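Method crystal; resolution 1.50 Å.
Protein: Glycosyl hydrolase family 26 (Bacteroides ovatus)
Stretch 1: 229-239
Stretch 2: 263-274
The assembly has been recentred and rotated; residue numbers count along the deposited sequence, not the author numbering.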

# COMPACT_ATOMS: atom_id res chain seq x y z
N ILE A 229 1.98 14.06 -3.29
CA ILE A 229 1.72 12.68 -3.68
C ILE A 229 2.72 12.24 -4.75
O ILE A 229 3.02 12.99 -5.67
CB ILE A 229 0.28 12.51 -4.22
CG1 ILE A 229 -0.76 12.85 -3.10
CG2 ILE A 229 0.07 11.06 -4.74
CD1 ILE A 229 -0.61 11.93 -1.82
N ASP A 230 3.22 11.03 -4.60
CA ASP A 230 4.14 10.43 -5.59
C ASP A 230 3.51 9.30 -6.41
O ASP A 230 3.94 9.06 -7.54
CB ASP A 230 5.38 9.87 -4.88
CG ASP A 230 6.08 10.93 -4.13
OD1 ASP A 230 6.55 11.88 -4.78
OD2 ASP A 230 6.14 10.88 -2.90
N VAL A 231 2.52 8.59 -5.84
CA VAL A 231 1.94 7.41 -6.51
C VAL A 231 0.43 7.52 -6.45
O VAL A 231 -0.12 7.76 -5.36
CB VAL A 231 2.37 6.11 -5.81
CG1 VAL A 231 1.65 4.88 -6.47
CG2 VAL A 231 3.91 5.99 -5.80
N LEU A 232 -0.24 7.36 -7.57
CA LEU A 232 -1.71 7.36 -7.61
C LEU A 232 -2.21 5.91 -7.54
O LEU A 232 -1.90 5.11 -8.44
CB LEU A 232 -2.23 8.04 -8.89
CG LEU A 232 -1.83 9.51 -9.00
CD1 LEU A 232 -2.35 10.08 -10.36
CD2 LEU A 232 -2.30 10.34 -7.79
N GLY A 233 -2.95 5.58 -6.50
CA GLY A 233 -3.43 4.21 -6.34
C GLY A 233 -4.93 4.13 -6.22
O GLY A 233 -5.67 5.15 -6.23
N THR A 234 -5.40 2.90 -6.10
CA THR A 234 -6.82 2.68 -5.81
C THR A 234 -6.93 1.31 -5.11
O THR A 234 -6.06 0.43 -5.31
CB THR A 234 -7.69 2.73 -7.08
OG1 THR A 234 -9.08 2.71 -6.71
CG2 THR A 234 -7.40 1.51 -7.97
N ASP A 235 -7.94 1.18 -4.26
CA ASP A 235 -8.24 -0.08 -3.58
C ASP A 235 -9.58 -0.60 -4.10
O ASP A 235 -10.62 0.03 -3.86
CB ASP A 235 -8.35 0.11 -2.04
CG ASP A 235 -7.05 0.50 -1.37
OD1 ASP A 235 -6.01 0.65 -2.07
OD2 ASP A 235 -7.10 0.65 -0.12
N VAL A 236 -9.58 -1.74 -4.79
CA VAL A 236 -10.81 -2.28 -5.37
C VAL A 236 -10.79 -3.78 -5.20
O VAL A 236 -9.87 -4.44 -5.71
CB VAL A 236 -10.96 -1.93 -6.91
CG1 VAL A 236 -12.28 -2.50 -7.44
CG2 VAL A 236 -10.81 -0.42 -7.18
N TYR A 237 -11.77 -4.32 -4.45
CA TYR A 237 -11.88 -5.77 -4.23
C TYR A 237 -12.99 -6.40 -5.06
O TYR A 237 -13.95 -5.72 -5.44
CB TYR A 237 -12.13 -6.07 -2.73
CG TYR A 237 -10.89 -5.88 -1.89
CD1 TYR A 237 -10.06 -6.97 -1.55
CD2 TYR A 237 -10.54 -4.62 -1.45
CE1 TYR A 237 -8.92 -6.79 -0.78
CE2 TYR A 237 -9.38 -4.43 -0.69
CZ TYR A 237 -8.58 -5.50 -0.37
OH TYR A 237 -7.45 -5.30 0.39
N GLN A 238 -12.88 -7.69 -5.33
CA GLN A 238 -13.96 -8.36 -6.01
C GLN A 238 -15.04 -8.86 -5.03
O GLN A 238 -14.79 -9.64 -4.10
CB GLN A 238 -13.47 -9.55 -6.82
CG GLN A 238 -14.68 -10.29 -7.45
CD GLN A 238 -14.26 -11.35 -8.45
OE1 GLN A 238 -13.33 -11.15 -9.25
NE2 GLN A 238 -14.95 -12.50 -8.44
N PHE A 239 -16.27 -8.42 -5.27
CA PHE A 239 -17.41 -8.93 -4.53
C PHE A 239 -18.28 -9.74 -5.44
O PHE A 239 -18.80 -10.79 -5.03
CB PHE A 239 -18.21 -7.77 -3.87
CG PHE A 239 -17.41 -7.09 -2.85
CD1 PHE A 239 -17.15 -7.73 -1.65
CD2 PHE A 239 -16.83 -5.86 -3.09
CE1 PHE A 239 -16.33 -7.13 -0.67
CE2 PHE A 239 -16.05 -5.24 -2.11
CZ PHE A 239 -15.77 -5.88 -0.92
N ASP A 263 1.71 13.30 -14.28
CA ASP A 263 3.02 12.63 -14.30
C ASP A 263 3.32 11.87 -13.00
O ASP A 263 4.34 12.11 -12.33
CB ASP A 263 4.16 13.61 -14.61
CG ASP A 263 5.43 12.92 -14.98
OD1 ASP A 263 5.39 11.76 -15.48
OD2 ASP A 263 6.50 13.56 -14.84
N LYS A 264 2.43 10.95 -12.66
CA LYS A 264 2.61 10.08 -11.50
C LYS A 264 2.49 8.66 -11.98
O LYS A 264 1.61 8.39 -12.81
CB LYS A 264 1.54 10.31 -10.41
CG LYS A 264 1.46 11.78 -9.96
CD LYS A 264 2.74 12.23 -9.25
CE LYS A 264 2.55 13.64 -8.65
NZ LYS A 264 3.90 14.15 -8.19
N PRO A 265 3.29 7.75 -11.41
CA PRO A 265 3.07 6.31 -11.61
C PRO A 265 1.79 5.91 -10.89
O PRO A 265 1.37 6.60 -9.96
CB PRO A 265 4.30 5.68 -10.95
CG PRO A 265 4.69 6.62 -9.91
CD PRO A 265 4.36 8.00 -10.43
N ILE A 266 1.25 4.77 -11.29
CA ILE A 266 -0.03 4.30 -10.77
C ILE A 266 0.11 2.87 -10.22
O ILE A 266 1.04 2.13 -10.57
CB ILE A 266 -1.12 4.35 -11.87
CG1 ILE A 266 -0.81 3.34 -12.98
CG2 ILE A 266 -1.26 5.81 -12.37
CD1 ILE A 266 -1.92 3.27 -14.03
N ALA A 267 -0.82 2.50 -9.36
CA ALA A 267 -0.77 1.19 -8.77
C ALA A 267 -2.14 0.74 -8.29
O ALA A 267 -2.96 1.55 -7.88
CB ALA A 267 0.23 1.16 -7.57
N LEU A 268 -2.36 -0.57 -8.31
CA LEU A 268 -3.53 -1.15 -7.69
C LEU A 268 -3.10 -1.55 -6.28
O LEU A 268 -2.45 -2.57 -6.08
CB LEU A 268 -4.05 -2.32 -8.53
CG LEU A 268 -5.27 -3.09 -8.01
CD1 LEU A 268 -6.49 -2.21 -7.62
CD2 LEU A 268 -5.68 -4.11 -9.04
N THR A 269 -3.30 -0.63 -5.33
CA THR A 269 -2.63 -0.70 -4.05
C THR A 269 -3.29 -1.71 -3.08
O THR A 269 -2.63 -2.15 -2.13
CB THR A 269 -2.54 0.72 -3.39
OG1 THR A 269 -3.80 1.39 -3.50
CG2 THR A 269 -1.47 1.52 -4.17
N GLU A 270 -4.55 -2.05 -3.32
CA GLU A 270 -5.17 -3.22 -2.64
C GLU A 270 -6.16 -3.84 -3.62
O GLU A 270 -6.94 -3.12 -4.25
CB GLU A 270 -5.98 -2.86 -1.38
CG GLU A 270 -5.18 -2.38 -0.22
CD GLU A 270 -6.01 -2.22 1.03
OE1 GLU A 270 -7.04 -2.90 1.19
OE2 GLU A 270 -5.63 -1.41 1.89
N THR A 271 -6.18 -5.16 -3.72
CA THR A 271 -7.22 -5.86 -4.39
C THR A 271 -7.24 -7.30 -3.87
O THR A 271 -6.47 -7.67 -2.95
CB THR A 271 -7.04 -5.85 -5.94
OG1 THR A 271 -8.25 -6.28 -6.59
CG2 THR A 271 -5.89 -6.69 -6.36
N GLY A 272 -8.16 -8.08 -4.41
CA GLY A 272 -8.26 -9.49 -4.05
C GLY A 272 -9.66 -10.00 -4.11
O GLY A 272 -10.63 -9.24 -4.25
N LEU A 273 -9.76 -11.33 -4.02
CA LEU A 273 -11.04 -12.05 -3.91
C LEU A 273 -10.95 -12.88 -2.66
O LEU A 273 -10.13 -13.83 -2.62
CB LEU A 273 -11.27 -12.94 -5.12
CG LEU A 273 -12.44 -13.94 -4.99
CD1 LEU A 273 -13.71 -13.13 -4.90
CD2 LEU A 273 -12.47 -14.86 -6.21
N GLU A 274 -11.71 -12.51 -1.62
CA GLU A 274 -11.55 -13.18 -0.34
C GLU A 274 -11.74 -14.73 -0.46
O GLU A 274 -12.78 -15.21 -0.97
CB GLU A 274 -12.52 -12.57 0.68
CG GLU A 274 -12.27 -13.13 2.04
CD GLU A 274 -13.27 -12.66 3.06
OE1 GLU A 274 -14.45 -12.43 2.70
OE2 GLU A 274 -12.88 -12.51 4.24
O HOH W 1 6.23 12.65 -7.36
O HOH W 2 -13.33 -10.17 -1.85

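Neighbouring parallel strands are commonly joined by a ladder of backbone hydrogen bonds, with side chains completing the fit, and this glycosyl hydrolase offers a compact example. Its apolar centre is modest. On one face Leu-232 packs against Ile-266, CB to CG2 at 4.2 Å, while Val-231 brings CG1 to 4.1 Å from CB of Ala-267 and CG2 to 4.2 Å from CG of Pro-265. Small and branched residues suit this buried, closely spaced region. Gly-233 is a stricter case: a CB there would lie 2.6 Å from CG2 of Thr-269, a clash.

Through this packing runs the ladder. Leu-232 N donates to Pro-265 O (3.0 Å, nearly straight), and Leu-232 O accepts from Ala-267 N (3.0 Å). Proline, lacking an amide hydrogen, still serves as an acceptor. The bond from Thr-234 N to Ala-267 O is weak at 3.3 Å, but Thr-269 N reaches Thr-234 O at 3.0 Å. The second stretch turns a corner at Glu-270, yet pairing persists: Val-236 N donates to Glu-270 O (3.0 Å) and Gln-238 N to Gly-272 O (2.9 Å). The backbone angles of Gly-272 themselves call for glycine.

Side chains supply the polar margin. Thr-269 OG1 donates to Asp-235 OD1 (2.7 Å), and Thr-271 OG1 to the carbonyl Val-236 O (2.6 Å). The Tyr-237 ring lays one face over Thr-271 CA, and its OH donates to Glu-270 OE1 at 2.6 Å. The other carboxylate oxygen, OE2 of Glu-270, stands 3.2 Å from Asp-235 OD2, a close approach of like charges; both oxygens are hydrogen-bonded elsewhere in the structure. At the far end, the long Lys-264 side chain carries NZ to Ile-229 O (2.9 Å), and a water links the same NZ to Asp-230 OD1.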